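Local coordinates for oligopeptide ABC transporter, periplasmic oligopeptide-binding protein, putative (Thermotoga maritima MSB8, PDB 5IPW) that probably binds oligopeptides outside the cytoplasm as the solute-binding component of an ABC importer, as in family 5 extracellular solute-binding proteins, at residues G295-G305 / L596-F605. Residues are numbered along the deposited sequence; the frame is centred on the assembly and turned at random.
Sequences GEIDMQWRHIG and LSPAIAKNNF
Q300 and I600 form the hydrogen-bonded antiparallel pair at the centre of this buried contact, Q300 N reaching I600 O and I600 N reaching Q300 O, each at 3.1 Å. Two residues further along, beyond the non-hydrogen-bonded M299-A601 pair, K602 N donates to D298 O at 2.8 Å. Small A601 lets M299 CB approach its CB to 4.2 Å, and M299 CB also lies over the F605 ring face, 3.6 Å from the centroid, a CH-pi contact. On the other face, branched I600 spreads to meet I304 and I297. With CG anti to the backbone N (chi1 168°), the W301 indole brings its edge to S597, and NE1 donates to S597 OG at 2.9 Å and, weakly, to S597 O. The serine hydroxyl in turn donates to O of G305, where any side chain would run into W301 NE1. Were W301 cut back to an alanine, S597 OG would probably lose its indole donor and a gap open against S597 and W331. The looser, partly exposed side is the bent K602 side chain, whose NZ bonds G295 O weakly and also G324 O. Strand 599-602 lies between edge strand 299-300 and strand 326-333; helix 285-293 packs against I304 and I600, strand 62-67 against D298 and Q300.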
ATOM      1  N   GLY A 295     -26.436 -11.380  -1.473  1.00 52.90           N
ATOM      2  CA  GLY A 295     -25.697 -12.431  -0.789  1.00 53.10           C
ATOM      3  C   GLY A 295     -25.126 -13.464  -1.734  1.00 53.43           C
ATOM      4  O   GLY A 295     -25.015 -14.641  -1.380  1.00 53.47           O
ATOM      5  N   GLU A 296     -24.762 -13.026  -2.935  1.00 54.26           N
ATOM      6  CA  GLU A 296     -24.178 -13.917  -3.934  1.00 57.55           C
ATOM      7  C   GLU A 296     -22.649 -13.814  -3.968  1.00 53.62           C
ATOM      8  O   GLU A 296     -22.001 -14.484  -4.766  1.00 52.86           O
ATOM      9  CB  GLU A 296     -24.768 -13.629  -5.317  1.00 62.18           C
ATOM     10  CG  GLU A 296     -26.204 -14.106  -5.479  1.00 67.65           C
ATOM     11  CD  GLU A 296     -26.760 -13.871  -6.876  1.00 73.17           C
ATOM     12  OE1 GLU A 296     -26.143 -13.115  -7.656  1.00 76.83           O
ATOM     13  OE2 GLU A 296     -27.822 -14.446  -7.194  1.00 77.94           O
ATOM     14  N   ILE A 297     -22.086 -12.972  -3.105  1.00 48.91           N
ATOM     15  CA  ILE A 297     -20.645 -12.860  -2.946  1.00 46.55           C
ATOM     16  C   ILE A 297     -20.261 -13.300  -1.530  1.00 45.67           C
ATOM     17  O   ILE A 297     -20.756 -12.752  -0.546  1.00 49.29           O
ATOM     18  CB  ILE A 297     -20.173 -11.419  -3.184  1.00 45.72           C
ATOM     19  CG1 ILE A 297     -20.576 -10.964  -4.590  1.00 43.90           C
ATOM     20  CG2 ILE A 297     -18.663 -11.318  -2.968  1.00 47.44           C
ATOM     21  CD1 ILE A 297     -20.028  -9.612  -4.998  1.00 43.39           C
ATOM     22  N   ASP A 298     -19.376 -14.288  -1.441  1.00 42.98           N
ATOM     23  CA  ASP A 298     -18.995 -14.885  -0.163  1.00 40.16           C
ATOM     24  C   ASP A 298     -18.079 -13.982   0.652  1.00 38.23           C
ATOM     25  O   ASP A 298     -18.221 -13.887   1.872  1.00 36.99           O
ATOM     26  CB  ASP A 298     -18.343 -16.236  -0.397  1.00 40.32           C
ATOM     27  CG  ASP A 298     -19.348 -17.299  -0.774  1.00 40.90           C
ATOM     28  OD1 ASP A 298     -20.419 -17.345  -0.125  1.00 41.35           O
ATOM     29  OD2 ASP A 298     -19.061 -18.099  -1.698  1.00 39.08           O
ATOM     30  N   MET A 299     -17.148 -13.322  -0.024  1.00 36.74           N
ATOM     31  CA  MET A 299     -16.362 -12.257   0.585  1.00 37.09           C
ATOM     32  C   MET A 299     -15.625 -11.486  -0.498  1.00 36.56           C
ATOM     33  O   MET A 299     -15.006 -12.079  -1.388  1.00 38.00           O
ATOM     34  CB  MET A 299     -15.390 -12.816   1.653  1.00 38.37           C
ATOM     35  CG  MET A 299     -13.909 -12.467   1.485  1.00 38.10           C
ATOM     36  SD  MET A 299     -13.446 -10.785   1.851  1.00 39.21           S
ATOM     37  CE  MET A 299     -12.094 -10.595   0.739  1.00 37.59           C
ATOM     38  N   GLN A 300     -15.683 -10.165  -0.416  1.00 36.20           N
ATOM     39  CA  GLN A 300     -14.974  -9.332  -1.367  1.00 38.16           C
ATOM     40  C   GLN A 300     -14.870  -7.921  -0.851  1.00 39.18           C
ATOM     41  O   GLN A 300     -15.743  -7.429  -0.142  1.00 38.78           O
ATOM     42  CB  GLN A 300     -15.669  -9.331  -2.732  1.00 40.31           C
ATOM     43  CG  GLN A 300     -14.849  -8.678  -3.834  1.00 41.58           C
ATOM     44  CD  GLN A 300     -15.329  -9.027  -5.240  1.00 41.77           C
ATOM     45  OE1 GLN A 300     -15.884 -10.098  -5.479  1.00 40.07           O
ATOM     46  NE2 GLN A 300     -15.098  -8.119  -6.180  1.00 42.83           N
ATOM     47  N   TRP A 301     -13.765  -7.287  -1.201  1.00 42.50           N
ATOM     48  CA  TRP A 301     -13.539  -5.886  -0.912  1.00 45.25           C
ATOM     49  C   TRP A 301     -13.327  -5.106  -2.201  1.00 50.01           C
ATOM     50  O   TRP A 301     -13.725  -3.943  -2.301  1.00 51.16           O
ATOM     51  CB  TRP A 301     -12.304  -5.739  -0.024  1.00 44.71           C
ATOM     52  CG  TRP A 301     -11.818  -4.333   0.113  1.00 43.83           C
ATOM     53  CD1 TRP A 301     -12.335  -3.367   0.914  1.00 44.34           C
ATOM     54  CD2 TRP A 301     -10.711  -3.742  -0.568  1.00 45.33           C
ATOM     55  NE1 TRP A 301     -11.619  -2.201   0.776  1.00 44.87           N
ATOM     56  CE2 TRP A 301     -10.619  -2.402  -0.132  1.00 44.58           C
ATOM     57  CE3 TRP A 301      -9.782  -4.217  -1.505  1.00 45.65           C
ATOM     58  CZ2 TRP A 301      -9.638  -1.525  -0.600  1.00 46.77           C
ATOM     59  CZ3 TRP A 301      -8.799  -3.345  -1.971  1.00 45.53           C
ATOM     60  CH2 TRP A 301      -8.737  -2.013  -1.517  1.00 46.55           C
ATOM     61  N   ARG A 302     -12.714  -5.754  -3.188  1.00 53.05           N
ATOM     62  CA  ARG A 302     -12.098  -5.043  -4.290  1.00 54.48           C
ATOM     63  C   ARG A 302     -12.986  -3.939  -4.874  1.00 58.06           C
ATOM     64  O   ARG A 302     -12.647  -2.749  -4.785  1.00 61.95           O
ATOM     65  CB  ARG A 302     -11.655  -6.010  -5.378  1.00 52.08           C
ATOM     66  CG  ARG A 302     -10.843  -5.327  -6.459  1.00 51.05           C
ATOM     67  CD  ARG A 302     -10.083  -6.335  -7.292  1.00 51.35           C
ATOM     68  NE  ARG A 302      -9.418  -5.716  -8.437  1.00 50.98           N
ATOM     69  CZ  ARG A 302      -8.335  -4.946  -8.369  1.00 48.27           C
ATOM     70  NH1 ARG A 302      -7.776  -4.661  -7.206  1.00 48.59           N
ATOM     71  NH2 ARG A 302      -7.807  -4.445  -9.477  1.00 49.08           N
ATOM     72  N   HIS A 303     -14.113  -4.303  -5.465  1.00 54.55           N
ATOM     73  CA  HIS A 303     -14.942  -3.265  -6.086  1.00 52.95           C
ATOM     74  C   HIS A 303     -15.988  -2.722  -5.140  1.00 55.40           C
ATOM     75  O   HIS A 303     -16.436  -1.595  -5.299  1.00 61.29           O
ATOM     76  CB  HIS A 303     -15.530  -3.777  -7.378  1.00 49.30           C
ATOM     77  CG  HIS A 303     -14.476  -4.161  -8.360  1.00 47.08           C
ATOM     78  ND1 HIS A 303     -13.507  -3.277  -8.780  1.00 45.06           N
ATOM     79  CD2 HIS A 303     -14.194  -5.343  -8.956  1.00 45.50           C
ATOM     80  CE1 HIS A 303     -12.694  -3.887  -9.622  1.00 44.90           C
ATOM     81  NE2 HIS A 303     -13.088  -5.142  -9.743  1.00 44.85           N
ATOM     82  N   ILE A 304     -16.324  -3.524  -4.133  1.00 58.43           N
ATOM     83  CA  ILE A 304     -17.206  -3.135  -3.034  1.00 57.07           C
ATOM     84  C   ILE A 304     -16.685  -1.882  -2.307  1.00 59.28           C
ATOM     85  O   ILE A 304     -17.460  -0.975  -1.999  1.00 57.47           O
ATOM     86  CB  ILE A 304     -17.337  -4.275  -1.985  1.00 54.76           C
ATOM     87  CG1 ILE A 304     -17.526  -5.658  -2.629  1.00 51.59           C
ATOM     88  CG2 ILE A 304     -18.482  -3.997  -1.024  1.00 56.43           C
ATOM     89  CD1 ILE A 304     -18.603  -5.731  -3.683  1.00 51.77           C
ATOM     90  N   GLY A 305     -15.376  -1.851  -2.046  1.00 63.41           N
ATOM     91  CA  GLY A 305     -14.733  -0.805  -1.232  1.00 69.02           C
ATOM     92  C   GLY A 305     -14.517   0.568  -1.868  1.00 76.78           C
ATOM     93  O   GLY A 305     -14.184   1.528  -1.165  1.00 79.84           O
ATOM     94  N   LEU A 596     -14.164   5.398   4.710  1.00 70.59           N
ATOM     95  CA  LEU A 596     -14.546   4.011   4.862  1.00 65.81           C
ATOM     96  C   LEU A 596     -14.296   3.345   3.520  1.00 64.13           C
ATOM     97  O   LEU A 596     -14.621   3.909   2.482  1.00 69.31           O
ATOM     98  CB  LEU A 596     -16.019   3.894   5.263  1.00 68.01           C
ATOM     99  CG  LEU A 596     -16.389   2.836   6.304  1.00 68.22           C
ATOM    100  CD1 LEU A 596     -15.609   2.991   7.603  1.00 68.06           C
ATOM    101  CD2 LEU A 596     -17.876   2.936   6.586  1.00 68.17           C
ATOM    102  N   SER A 597     -13.685   2.164   3.552  1.00 61.24           N
ATOM    103  CA  SER A 597     -13.434   1.354   2.360  1.00 57.61           C
ATOM    104  C   SER A 597     -13.916  -0.055   2.674  1.00 54.46           C
ATOM    105  O   SER A 597     -13.111  -0.949   2.929  1.00 56.28           O
ATOM    106  CB  SER A 597     -11.940   1.350   2.018  1.00 58.16           C
ATOM    107  OG  SER A 597     -11.699   0.662   0.801  1.00 56.92           O
ATOM    108  N   PRO A 598     -15.238  -0.252   2.676  1.00 50.42           N
ATOM    109  CA  PRO A 598     -15.812  -1.439   3.280  1.00 48.40           C
ATOM    110  C   PRO A 598     -15.722  -2.695   2.431  1.00 46.57           C
ATOM    111  O   PRO A 598     -15.582  -2.635   1.210  1.00 47.75           O
ATOM    112  CB  PRO A 598     -17.276  -1.050   3.470  1.00 48.97           C
ATOM    113  CG  PRO A 598     -17.547  -0.145   2.326  1.00 50.03           C
ATOM    114  CD  PRO A 598     -16.279   0.645   2.147  1.00 50.96           C
ATOM    115  N   ALA A 599     -15.813  -3.826   3.111  1.00 43.10           N
ATOM    116  CA  ALA A 599     -15.845  -5.123   2.470  1.00 42.26           C
ATOM    117  C   ALA A 599     -17.059  -5.833   3.005  1.00 41.12           C
ATOM    118  O   ALA A 599     -17.681  -5.378   3.968  1.00 40.22           O
ATOM    119  CB  ALA A 599     -14.591  -5.911   2.814  1.00 41.57           C
ATOM    120  N   ILE A 600     -17.401  -6.950   2.388  1.00 41.13           N
ATOM    121  CA  ILE A 600     -18.445  -7.795   2.930  1.00 41.99           C
ATOM    122  C   ILE A 600     -17.954  -9.220   3.019  1.00 39.19           C
ATOM    123  O   ILE A 600     -17.076  -9.635   2.266  1.00 37.24           O
ATOM    124  CB  ILE A 600     -19.759  -7.724   2.117  1.00 45.27           C
ATOM    125  CG1 ILE A 600     -19.627  -8.405   0.752  1.00 49.23           C
ATOM    126  CG2 ILE A 600     -20.192  -6.275   1.949  1.00 46.10           C
ATOM    127  CD1 ILE A 600     -20.956  -8.569   0.035  1.00 51.17           C
ATOM    128  N   ALA A 601     -18.524  -9.942   3.973  1.00 37.59           N
ATOM    129  CA  ALA A 601     -18.269 -11.350   4.142  1.00 38.12           C
ATOM    130  C   ALA A 601     -19.563 -11.990   4.590  1.00 37.99           C
ATOM    131  O   ALA A 601     -20.202 -11.510   5.503  1.00 37.94           O
ATOM    132  CB  ALA A 601     -17.189 -11.564   5.188  1.00 38.56           C
ATOM    133  N   LYS A 602     -19.952 -13.071   3.941  1.00 39.53           N
ATOM    134  CA  LYS A 602     -21.076 -13.847   4.404  1.00 42.79           C
ATOM    135  C   LYS A 602     -20.868 -14.239   5.859  1.00 42.96           C
ATOM    136  O   LYS A 602     -19.738 -14.362   6.323  1.00 43.05           O
ATOM    137  CB  LYS A 602     -21.248 -15.103   3.552  1.00 44.88           C
ATOM    138  CG  LYS A 602     -21.708 -14.814   2.132  1.00 47.91           C
ATOM    139  CD  LYS A 602     -23.191 -14.509   2.056  1.00 49.34           C
ATOM    140  CE  LYS A 602     -24.013 -15.783   2.117  1.00 50.47           C
ATOM    141  NZ  LYS A 602     -25.424 -15.477   1.767  1.00 54.05           N
ATOM    142  N   ASN A 603     -21.967 -14.451   6.568  1.00 42.33           N
ATOM    143  CA  ASN A 603     -21.913 -14.821   7.974  1.00 42.26           C
ATOM    144  C   ASN A 603     -21.213 -16.147   8.241  1.00 39.98           C
ATOM    145  O   ASN A 603     -20.747 -16.375   9.357  1.00 38.72           O
ATOM    146  CB  ASN A 603     -23.324 -14.866   8.564  1.00 42.60           C
ATOM    147  CG  ASN A 603     -23.964 -13.501   8.623  1.00 43.59           C
ATOM    148  OD1 ASN A 603     -23.275 -12.488   8.702  1.00 46.75           O
ATOM    149  ND2 ASN A 603     -25.285 -13.465   8.572  1.00 46.52           N
ATOM    150  N   ASN A 604     -21.150 -17.014   7.231  1.00 37.66           N
ATOM    151  CA  ASN A 604     -20.473 -18.302   7.369  1.00 36.85           C
ATOM    152  C   ASN A 604     -19.071 -18.297   6.745  1.00 36.36           C
ATOM    153  O   ASN A 604     -18.444 -19.349   6.588  1.00 34.05           O
ATOM    154  CB  ASN A 604     -21.327 -19.424   6.774  1.00 36.68           C
ATOM    155  CG  ASN A 604     -21.397 -19.380   5.257  1.00 37.04           C
ATOM    156  OD1 ASN A 604     -21.334 -18.308   4.639  1.00 36.31           O
ATOM    157  ND2 ASN A 604     -21.534 -20.558   4.644  1.00 36.24           N
ATOM    158  N   PHE A 605     -18.603 -17.100   6.392  1.00 36.06           N
ATOM    159  CA  PHE A 605     -17.285 -16.903   5.825  1.00 36.29           C
ATOM    160  C   PHE A 605     -16.416 -16.241   6.889  1.00 36.25           C
ATOM    161  O   PHE A 605     -16.653 -15.092   7.275  1.00 38.28           O
ATOM    162  CB  PHE A 605     -17.363 -16.036   4.572  1.00 35.24           C
ATOM    163  CG  PHE A 605     -16.127 -16.102   3.728  1.00 34.89           C
ATOM    164  CD1 PHE A 605     -15.043 -15.291   4.004  1.00 34.02           C
ATOM    165  CD2 PHE A 605     -16.045 -16.999   2.671  1.00 34.24           C
ATOM    166  CE1 PHE A 605     -13.898 -15.361   3.232  1.00 34.29           C
ATOM    167  CE2 PHE A 605     -14.910 -17.070   1.890  1.00 34.07           C
ATOM    168  CZ  PHE A 605     -13.832 -16.247   2.170  1.00 35.07           C
TER